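Local coordinates for surface layer protein (Geobacillus stearothermophilus, PDB 4UJ7) that probably self-assembles into the crystalline surface layer enclosing the bacterial cell and binds calcium ions, at residues 111-116 and 206-211; 134-139 and 184-189; 194-199 and 210-215. All blocks are in the same frame, centred on the assembly; numbering follows the deposited sequence. Where two conformers were deposited one is given.

In the fold
This piece of SbsC holds two Big-like domains, and all three contacts lie in the second. Following the chain, segment 111-116 opens contact 1, whose long loop closes only at 206-211. Contact 2 is nested inside it: 134-139 leads away from two calcium sites and closes its own loop at 184-189. After that, 194-199 opens contact 3, which closes through a short hairpin at 210-215, on the same strand, 206-216, that completes contact 1; the two share Thr210 and Val211. Contact 2 belongs to one sheet, contact 3 to the facing one, and contact 1 spans both. Leu138, Ile186, Leu199 and Val211 meet between the sheets.

Contact 1: 111-116 and 206-211; sequences ANYQIK and VTLGTV
Ile115 presses its two branches against neighbouring parts of segment 206-211, and this is the tight end of the contact. With CD1 anti to CA (chi2 165°), the longer branch reaches the Gly209 backbone, where CD1 of Ile115 lies 3.8 Å from C of Gly209. Its other branch, CG2 of Ile115, packs 3.9 Å from CB of Val211 and equally close to CG1 of that valine. A CB modelled on Gly209 would come to 3.1 Å from CD1 of Ile115, so the bare glycine backbone is part of the fit. Gly209 also belongs to a classic beta bulge, since it and Leu208 both face Val201.

Exposed Thr210, its CB turned away from 111-116, marks the solvent side. At the looser edge of the contact, Leu208 lays one methyl over a face of the Tyr113 ring: CD2 of Leu208 stands 4.2 Å from the ring centroid and 22° off the normal, a CH-pi contact displaced toward the rim, with CE1 of Tyr113 its nearest ring atom. Ile153 touches both Tyr113 and Leu208, and Val157 also meets Leu208. An alanine in place of Tyr113 would probably leave the methyls of Leu208 without their aromatic partner and open a gap at this margin of the sandwich.

The axes of the two strand segments come no closer than 7.8 Å and cross at 37°, values that fit packing between sheets rather than pairing within one. Segment 111-116 takes its backbone hydrogen bonds from strand 135-144, while 206-211 pairs with strand 195-203. No hydrogen bond spans the contact, and every touch is made by side-chain carbons or by the backbone at Gly209 and Thr210; the chemistry therefore implies that shape and apolar burial hold the two sheets together here.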
loop_
_atom_site.group_PDB
_atom_site.type_symbol
_atom_site.label_atom_id
_atom_site.label_comp_id
_atom_site.label_asym_id
_atom_site.label_seq_id
_atom_site.Cartn_x
_atom_site.Cartn_y
_atom_site.Cartn_z
ATOM N N ALA A 111 -14.543 4.961 -12.801
ATOM C CA ALA A 111 -14.028 5.988 -13.717
ATOM C C ALA A 111 -12.619 5.638 -14.177
ATOM O O ALA A 111 -12.319 5.695 -15.367
ATOM C CB ALA A 111 -14.059 7.368 -13.074
ATOM N N ASN A 112 -11.750 5.271 -13.232
ATOM C CA ASN A 112 -10.411 4.782 -13.565
ATOM C C ASN A 112 -9.865 3.795 -12.527
ATOM O O ASN A 112 -10.583 3.398 -11.603
ATOM C CB ASN A 112 -9.419 5.937 -13.878
ATOM C CG ASN A 112 -9.247 6.924 -12.732
ATOM O OD1 ASN A 112 -9.504 6.615 -11.571
ATOM N ND2 ASN A 112 -8.767 8.124 -13.059
ATOM N N TYR A 113 -8.602 3.414 -12.691
ATOM C CA TYR A 113 -7.987 2.377 -11.861
ATOM C C TYR A 113 -6.712 2.908 -11.255
ATOM O O TYR A 113 -6.067 3.783 -11.831
ATOM C CB TYR A 113 -7.711 1.113 -12.681
ATOM C CG TYR A 113 -8.930 0.655 -13.434
ATOM C CD1 TYR A 113 -9.214 1.156 -14.708
ATOM C CD2 TYR A 113 -9.841 -0.232 -12.851
ATOM C CE1 TYR A 113 -10.355 0.771 -15.392
ATOM C CE2 TYR A 113 -10.983 -0.636 -13.536
ATOM C CZ TYR A 113 -11.231 -0.127 -14.808
ATOM O OH TYR A 113 -12.358 -0.498 -15.512
ATOM N N GLN A 114 -6.376 2.393 -10.076
ATOM C CA GLN A 114 -5.125 2.726 -9.416
ATOM C C GLN A 114 -4.376 1.438 -9.140
ATOM O O GLN A 114 -4.920 0.502 -8.540
ATOM C CB GLN A 114 -5.349 3.501 -8.112
ATOM C CG GLN A 114 -5.857 4.920 -8.335
ATOM C CD GLN A 114 -6.269 5.640 -7.060
ATOM O OE1 GLN A 114 -6.000 5.173 -5.940
ATOM N NE2 GLN A 114 -6.911 6.805 -7.226
ATOM N N ILE A 115 -3.122 1.419 -9.596
ATOM C CA ILE A 115 -2.193 0.344 -9.320
ATOM C C ILE A 115 -1.378 0.772 -8.105
ATOM O O ILE A 115 -0.619 1.749 -8.143
ATOM C CB ILE A 115 -1.303 0.064 -10.546
ATOM C CG1 ILE A 115 -2.185 -0.276 -11.763
ATOM C CG2 ILE A 115 -0.303 -1.041 -10.214
ATOM C CD1 ILE A 115 -1.470 -0.224 -13.107
ATOM N N LYS A 116 -1.577 0.051 -7.011
ATOM C CA LYS A 116 -1.029 0.437 -5.729
ATOM C C LYS A 116 0.138 -0.462 -5.291
ATOM O O LYS A 116 -0.007 -1.683 -5.231
ATOM C CB LYS A 116 -2.137 0.345 -4.685
ATOM C CG LYS A 116 -1.689 0.719 -3.305
ATOM C CD LYS A 116 -1.981 2.174 -3.053
ATOM C CE LYS A 116 -1.414 2.564 -1.704
ATOM N NZ LYS A 116 0.032 2.885 -1.842
ATOM N N VAL A 206 -7.840 -6.037 -22.052
ATOM C CA VAL A 206 -7.727 -4.576 -21.946
ATOM C C VAL A 206 -6.551 -4.188 -21.036
ATOM O O VAL A 206 -6.479 -4.648 -19.897
ATOM C CB VAL A 206 -9.047 -3.953 -21.421
ATOM C CG1 VAL A 206 -8.919 -2.448 -21.257
ATOM C CG2 VAL A 206 -10.219 -4.292 -22.347
ATOM N N THR A 207 -5.632 -3.359 -21.533
ATOM C CA THR A 207 -4.518 -2.876 -20.693
ATOM C C THR A 207 -4.979 -1.727 -19.795
ATOM O O THR A 207 -5.500 -0.719 -20.284
ATOM C CB THR A 207 -3.295 -2.443 -21.527
ATOM O OG1 THR A 207 -2.829 -3.544 -22.318
ATOM C CG2 THR A 207 -2.134 -1.942 -20.615
ATOM N N LEU A 208 -4.794 -1.896 -18.482
ATOM C CA LEU A 208 -5.163 -0.880 -17.491
ATOM C C LEU A 208 -4.018 0.085 -17.179
ATOM O O LEU A 208 -4.246 1.258 -16.898
ATOM C CB LEU A 208 -5.678 -1.523 -16.195
ATOM C CG LEU A 208 -6.869 -2.485 -16.244
ATOM C CD1 LEU A 208 -7.280 -2.864 -14.822
ATOM C CD2 LEU A 208 -8.063 -1.917 -17.018
ATOM N N GLY A 209 -2.786 -0.406 -17.239
ATOM C CA GLY A 209 -1.622 0.448 -16.993
ATOM C C GLY A 209 -0.376 -0.379 -16.792
ATOM O O GLY A 209 -0.396 -1.576 -17.034
ATOM N N THR A 210 0.704 0.278 -16.376
ATOM C CA THR A 210 1.963 -0.381 -16.032
ATOM C C THR A 210 2.498 0.109 -14.700
ATOM O O THR A 210 2.146 1.197 -14.240
ATOM C CB THR A 210 3.054 -0.195 -17.112
ATOM O OG1 THR A 210 3.397 1.196 -17.229
ATOM C CG2 THR A 210 2.596 -0.756 -18.455
ATOM N N VAL A 211 3.345 -0.703 -14.073
ATOM C CA VAL A 211 4.068 -0.295 -12.872
ATOM C C VAL A 211 5.479 -0.870 -12.951
ATOM O O VAL A 211 5.669 -2.024 -13.343
ATOM C CB VAL A 211 3.332 -0.725 -11.569
ATOM C CG1 VAL A 211 3.184 -2.244 -11.473
ATOM C CG2 VAL A 211 4.005 -0.140 -10.327
#

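Contact 2: 134-139 and 184-189; sequences NDVQLK and YVITDN. With CA (calcium ion), chain B; CA (calcium ion), chain C.
Val136 and Ile186 form a hydrogen-bonded pair at the heart of two antiparallel strands in one sheet of the Big-like sandwich. The backbone bonds come first. N of Val136 reaches O of Ile186 at 2.9 Å, and N of Ile186 returns to O of Val136 at 2.8 Å, nearly straight with 175° at the hydrogen. Leu138 and Tyr184 repeat the reciprocal pattern two residues on, and between the two couples Gln137 faces Val185 as a non-hydrogen-bonded pair.

The apolar contacts gather on the face that carries Val136, Leu138, Tyr184 and Ile186. CB of Val136 lies 3.9 Å from CB of Ile186, and diagonally CD1 of Leu138 packs 4.0 Å from CG1 of Ile186. That methyl of Leu138 is anti to CA (chi2 173°), which extends it toward Ile186. Tyr184 joins the packing mainly through CB; its ring leads away, and its hydroxyl finds a polar partner at Ile159.

Metal and water contacts occupy the start of segment 134-139. Two successive residues serve different calcium ions: Asn134 binds one through OD1, in a site shared with Asp124, Ser126 and Glu129, whereas Asp135 binds the other through its backbone O at 2.4 Å, alongside Asp119, Asp120, Lys122 and Asn133. A water on this second ion also donates to OD1 of Asp135 at 2.7 Å, so the carboxylate acts in the second shell. Beyond the last direct bond between the strands, a single water donates to O of Asn134 at 2.7 Å and accepts from N of Asp188 at 2.8 Å.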
loop_
_atom_site.group_PDB
_atom_site.type_symbol
_atom_site.label_atom_id
_atom_site.label_comp_id
_atom_site.label_asym_id
_atom_site.label_seq_id
_atom_site.Cartn_x
_atom_site.Cartn_y
_atom_site.Cartn_z
ATOM N N ASN A 134 12.283 -9.218 0.066
ATOM C CA ASN A 134 12.335 -10.129 -1.077
ATOM C C ASN A 134 11.099 -10.145 -1.958
ATOM O O ASN A 134 10.942 -11.013 -2.827
ATOM C CB ASN A 134 12.693 -11.532 -0.585
ATOM C CG ASN A 134 14.121 -11.609 -0.055
ATOM O OD1 ASN A 134 15.065 -11.081 -0.660
ATOM N ND2 ASN A 134 14.285 -12.290 1.076
ATOM N N ASP A 135 10.223 -9.172 -1.766
ATOM C CA ASP A 135 9.065 -9.082 -2.642
ATOM C C ASP A 135 8.605 -7.666 -2.916
ATOM O O ASP A 135 9.126 -6.704 -2.332
ATOM C CB ASP A 135 7.911 -10.007 -2.165
ATOM C CG ASP A 135 7.137 -9.473 -0.949
ATOM O OD1 ASP A 135 7.232 -8.285 -0.580
ATOM O OD2 ASP A 135 6.374 -10.274 -0.375
ATOM N N VAL A 136 7.664 -7.563 -3.852
ATOM C CA VAL A 136 6.809 -6.394 -3.994
ATOM C C VAL A 136 5.393 -6.916 -3.883
ATOM O O VAL A 136 5.095 -8.029 -4.313
ATOM C CB VAL A 136 7.032 -5.669 -5.345
ATOM C CG1 VAL A 136 5.994 -4.580 -5.583
ATOM C CG2 VAL A 136 8.445 -5.100 -5.396
ATOM N N GLN A 137 4.526 -6.109 -3.283
ATOM C CA GLN A 137 3.124 -6.452 -3.139
ATOM C C GLN A 137 2.266 -5.399 -3.803
ATOM O O GLN A 137 2.426 -4.204 -3.534
ATOM C CB GLN A 137 2.761 -6.516 -1.663
ATOM C CG GLN A 137 3.232 -7.779 -0.981
ATOM C CD GLN A 137 2.630 -7.879 0.394
ATOM O OE1 GLN A 137 2.796 -6.980 1.225
ATOM N NE2 GLN A 137 1.889 -8.938 0.627
ATOM N N LEU A 138 1.360 -5.849 -4.667
ATOM C CA LEU A 138 0.504 -4.948 -5.454
ATOM C C LEU A 138 -0.975 -5.218 -5.250
ATOM O O LEU A 138 -1.394 -6.368 -5.093
ATOM C CB LEU A 138 0.799 -5.126 -6.957
ATOM C CG LEU A 138 2.249 -4.906 -7.392
ATOM C CD1 LEU A 138 2.395 -5.284 -8.860
ATOM C CD2 LEU A 138 2.736 -3.478 -7.146
ATOM N N LYS A 139 -1.764 -4.143 -5.246
ATOM C CA LYS A 139 -3.210 -4.262 -5.410
ATOM C C LYS A 139 -3.645 -3.366 -6.570
ATOM O O LYS A 139 -2.945 -2.420 -6.937
ATOM C CB LYS A 139 -3.959 -3.887 -4.123
ATOM C CG LYS A 139 -4.059 -5.035 -3.122
ATOM C CD LYS A 139 -4.790 -4.560 -1.867
ATOM C CE LYS A 139 -5.060 -5.721 -0.927
ATOM N NZ LYS A 139 -6.048 -6.648 -1.519
ATOM N N TYR A 184 -1.110 -9.287 -5.351
ATOM C CA TYR A 184 -0.214 -9.804 -6.386
ATOM C C TYR A 184 1.219 -9.688 -5.850
ATOM O O TYR A 184 1.681 -8.586 -5.526
ATOM C CB TYR A 184 -0.372 -8.991 -7.672
ATOM C CG TYR A 184 -0.722 -9.804 -8.904
ATOM C CD1 TYR A 184 0.189 -10.719 -9.442
ATOM C CD2 TYR A 184 -1.964 -9.652 -9.537
ATOM C CE1 TYR A 184 -0.113 -11.466 -10.570
ATOM C CE2 TYR A 184 -2.278 -10.390 -10.679
ATOM C CZ TYR A 184 -1.351 -11.296 -11.193
ATOM O OH TYR A 184 -1.643 -12.045 -12.323
ATOM N N VAL A 185 1.898 -10.822 -5.732
ATOM C CA VAL A 185 3.203 -10.885 -5.078
ATOM C C VAL A 185 4.265 -11.080 -6.143
ATOM O O VAL A 185 4.214 -12.034 -6.931
ATOM C CB VAL A 185 3.240 -12.003 -4.025
ATOM C CG1 VAL A 185 4.609 -12.071 -3.358
ATOM C CG2 VAL A 185 2.152 -11.782 -2.980
ATOM N N ILE A 186 5.226 -10.161 -6.149
ATOM C CA ILE A 186 6.314 -10.168 -7.128
ATOM C C ILE A 186 7.601 -10.610 -6.418
ATOM O O ILE A 186 7.962 -10.061 -5.372
ATOM C CB ILE A 186 6.518 -8.746 -7.729
ATOM C CG1 ILE A 186 5.179 -8.048 -8.064
ATOM C CG2 ILE A 186 7.436 -8.831 -8.948
ATOM C CD1 ILE A 186 4.292 -8.835 -9.006
ATOM N N THR A 187 8.300 -11.592 -6.982
ATOM C CA THR A 187 9.556 -12.078 -6.387
ATOM C C THR A 187 10.634 -12.216 -7.457
ATOM O O THR A 187 10.328 -12.289 -8.651
ATOM C CB THR A 187 9.355 -13.440 -5.713
ATOM O OG1 THR A 187 8.758 -14.342 -6.653
ATOM C CG2 THR A 187 8.464 -13.327 -4.447
ATOM N N ASP A 188 11.894 -12.238 -7.031
ATOM C CA ASP A 188 13.036 -12.457 -7.938
ATOM C C ASP A 188 12.939 -13.859 -8.535
ATOM O O ASP A 188 12.555 -14.813 -7.862
ATOM C CB ASP A 188 14.334 -12.313 -7.152
ATOM C CG ASP A 188 15.575 -12.325 -8.029
ATOM O OD1 ASP A 188 15.478 -12.070 -9.241
ATOM O OD2 ASP A 188 16.682 -12.526 -7.457
ATOM N N ASN A 189 13.284 -13.957 -9.817
ATOM C CA ASN A 189 13.418 -15.244 -10.505
ATOM C C ASN A 189 14.715 -15.278 -11.303
ATOM O O ASN A 189 14.700 -15.329 -12.529
ATOM C CB ASN A 189 12.222 -15.455 -11.446
ATOM C CG ASN A 189 12.214 -16.837 -12.084
ATOM O OD1 ASN A 189 12.713 -17.803 -11.508
ATOM N ND2 ASN A 189 11.635 -16.934 -13.276
HETATM CA CA CA B . 17.353 -10.650 -0.303
HETATM CA CA CA C . 9.950 -4.914 -0.946
HETATM O O HOH W 1 12.656 -12.491 -4.300
HETATM O O HOH W 2 17.375 -12.275 1.474
HETATM O O HOH W 3 9.415 -7.012 0.452
HETATM O O HOH W 4 17.267 -12.690 -1.577
HETATM O O HOH W 5 9.389 -3.940 1.245
#

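Contact 3: 194-199 and 210-215; sequences VGKETL and TVDVEV. With CA (calcium ion), chain D.
Thr198 donates its hydroxyl to Asp212, with OG1 of Thr198 2.8 Å from OD1 of Asp212. The donor stands above the carboxylate, 36° out of its plane. On the opposite face of the sheet Leu199 and Val213 run at about a right angle, CD1 of Leu199 lying 3.8 Å from CG1 of Val213. Lys196 lies across Glu214 and touches it with carbon: CE of Lys196 is 3.8 Å from OE1 of Glu214. The amine itself turns to water, one molecule accepting from NZ of Lys196 at 2.7 Å and donating to OD2 of Asp212 at 3.1 Å, a bridge that may help to balance the two charges.

These side chains are set in register by the beta hairpin of strands 195-203 and 206-216. Three reciprocal couples of backbone hydrogen bonds join Gly195 with Val215, Glu197 with Val213 and Leu199 with Val211; within the middle one, N of Glu197 meets O of Val213 at 2.8 Å. Gly195 has backbone angles at which a CB would jam against the carbonyl O of Val194.

Farther out, Glu197 carries the hairpin to a calcium ion. Its CG is anti to the backbone N (chi1 -176°), and a bend at chi2 (77°) turns the carboxylate away from Val213. It chelates the metal with both oxygens, OE1 of Glu197 at 2.6 Å and OE2 of Glu197 at 2.5 Å. Glu162, Asp165, Asn167, Val169 and a water supply the other ligands. Glu214 makes a salt bridge through OE1 to NZ of Lys122, whose backbone O binds a different calcium ion.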
loop_
_atom_site.group_PDB
_atom_site.type_symbol
_atom_site.label_atom_id
_atom_site.label_comp_id
_atom_site.label_asym_id
_atom_site.label_seq_id
_atom_site.Cartn_x
_atom_site.Cartn_y
_atom_site.Cartn_z
ATOM N N VAL A 194 20.737 -5.470 -11.509
ATOM C CA VAL A 194 19.783 -4.594 -10.843
ATOM C C VAL A 194 19.107 -3.711 -11.893
ATOM O O VAL A 194 19.650 -3.498 -12.993
ATOM C CB VAL A 194 20.461 -3.715 -9.768
ATOM C CG1 VAL A 194 21.151 -4.579 -8.717
ATOM C CG2 VAL A 194 21.473 -2.761 -10.408
ATOM N N GLY A 195 17.916 -3.204 -11.580
ATOM C CA GLY A 195 17.263 -2.209 -12.424
ATOM C C GLY A 195 15.758 -2.293 -12.331
ATOM O O GLY A 195 15.219 -3.066 -11.527
ATOM N N LYS A 196 15.087 -1.525 -13.185
ATOM C CA LYS A 196 13.639 -1.506 -13.285
ATOM C C LYS A 196 13.118 -2.615 -14.188
ATOM O O LYS A 196 13.717 -2.935 -15.235
ATOM C CB LYS A 196 13.175 -0.153 -13.865
ATOM C CG LYS A 196 13.524 1.087 -13.033
ATOM C CD LYS A 196 12.819 1.041 -11.686
ATOM C CE LYS A 196 13.108 2.251 -10.804
ATOM N NZ LYS A 196 12.240 3.405 -11.153
ATOM N N GLU A 197 11.971 -3.180 -13.804
ATOM C CA GLU A 197 11.241 -4.114 -14.649
ATOM C C GLU A 197 9.792 -3.663 -14.767
ATOM O O GLU A 197 9.112 -3.493 -13.753
ATOM C CB GLU A 197 11.335 -5.537 -14.071
ATOM C CG GLU A 197 10.686 -6.629 -14.928
ATOM C CD GLU A 197 11.500 -7.057 -16.132
ATOM O OE1 GLU A 197 12.464 -6.362 -16.525
ATOM O OE2 GLU A 197 11.181 -8.132 -16.687
ATOM N N THR A 198 9.325 -3.452 -15.993
ATOM C CA THR A 198 7.967 -2.983 -16.250
ATOM C C THR A 198 6.956 -4.125 -16.162
ATOM O O THR A 198 7.065 -5.121 -16.888
ATOM C CB THR A 198 7.882 -2.283 -17.630
ATOM O OG1 THR A 198 8.785 -1.178 -17.627
ATOM C CG2 THR A 198 6.473 -1.756 -17.893
ATOM N N LEU A 199 5.969 -3.986 -15.277
ATOM C CA LEU A 199 4.845 -4.917 -15.238
ATOM C C LEU A 199 3.617 -4.323 -15.881
ATOM O O LEU A 199 3.278 -3.177 -15.635
ATOM C CB LEU A 199 4.519 -5.321 -13.797
ATOM C CG LEU A 199 5.692 -5.850 -12.976
ATOM C CD1 LEU A 199 5.245 -6.214 -11.560
ATOM C CD2 LEU A 199 6.334 -7.056 -13.660
ATOM N N THR A 210 0.704 0.278 -16.376
ATOM C CA THR A 210 1.963 -0.381 -16.032
ATOM C C THR A 210 2.498 0.109 -14.700
ATOM O O THR A 210 2.146 1.197 -14.240
ATOM C CB THR A 210 3.054 -0.195 -17.112
ATOM O OG1 THR A 210 3.397 1.196 -17.229
ATOM C CG2 THR A 210 2.596 -0.756 -18.455
ATOM N N VAL A 211 3.345 -0.703 -14.073
ATOM C CA VAL A 211 4.068 -0.295 -12.872
ATOM C C VAL A 211 5.479 -0.870 -12.951
ATOM O O VAL A 211 5.669 -2.024 -13.343
ATOM C CB VAL A 211 3.332 -0.725 -11.569
ATOM C CG1 VAL A 211 3.184 -2.244 -11.473
ATOM C CG2 VAL A 211 4.005 -0.140 -10.327
ATOM N N ASP A 212 6.468 -0.055 -12.606
ATOM C CA ASP A 212 7.850 -0.499 -12.609
ATOM C C ASP A 212 8.230 -0.970 -11.220
ATOM O O ASP A 212 8.117 -0.217 -10.251
ATOM C CB ASP A 212 8.781 0.633 -13.050
ATOM C CG ASP A 212 8.800 0.831 -14.557
ATOM O OD1 ASP A 212 8.053 0.152 -15.291
ATOM O OD2 ASP A 212 9.587 1.686 -15.014
ATOM N N VAL A 213 8.638 -2.228 -11.101
ATOM C CA VAL A 213 9.288 -2.700 -9.885
ATOM C C VAL A 213 10.800 -2.586 -10.035
ATOM O O VAL A 213 11.302 -2.461 -11.148
ATOM C CB VAL A 213 8.860 -4.132 -9.495
ATOM C CG1 VAL A 213 7.357 -4.158 -9.229
ATOM C CG2 VAL A 213 9.248 -5.160 -10.571
ATOM N N GLU A 214 11.520 -2.575 -8.918
ATOM C CA GLU A 214 12.971 -2.402 -8.962
ATOM C C GLU A 214 13.677 -3.522 -8.216
ATOM O O GLU A 214 13.360 -3.797 -7.054
ATOM C CB GLU A 214 13.373 -1.047 -8.356
ATOM C CG GLU A 214 14.842 -0.684 -8.574
ATOM C CD GLU A 214 15.260 0.612 -7.893
ATOM O OE1 GLU A 214 14.398 1.303 -7.306
ATOM O OE2 GLU A 214 16.473 0.939 -7.938
ATOM N N VAL A 215 14.635 -4.157 -8.883
ATOM C CA VAL A 215 15.540 -5.069 -8.204
ATOM C C VAL A 215 16.777 -4.273 -7.796
ATOM O O VAL A 215 17.370 -3.565 -8.618
ATOM C CB VAL A 215 15.887 -6.304 -9.076
ATOM C CG1 VAL A 215 17.024 -7.109 -8.468
ATOM C CG2 VAL A 215 14.656 -7.187 -9.198
HETATM CA CA CA D . 13.447 -8.457 -17.709
HETATM O O HOH W 6 10.423 3.980 -13.075
HETATM O O HOH W 7 9.404 2.921 -10.319
HETATM O O HOH W 8 12.383 -10.626 -17.739
#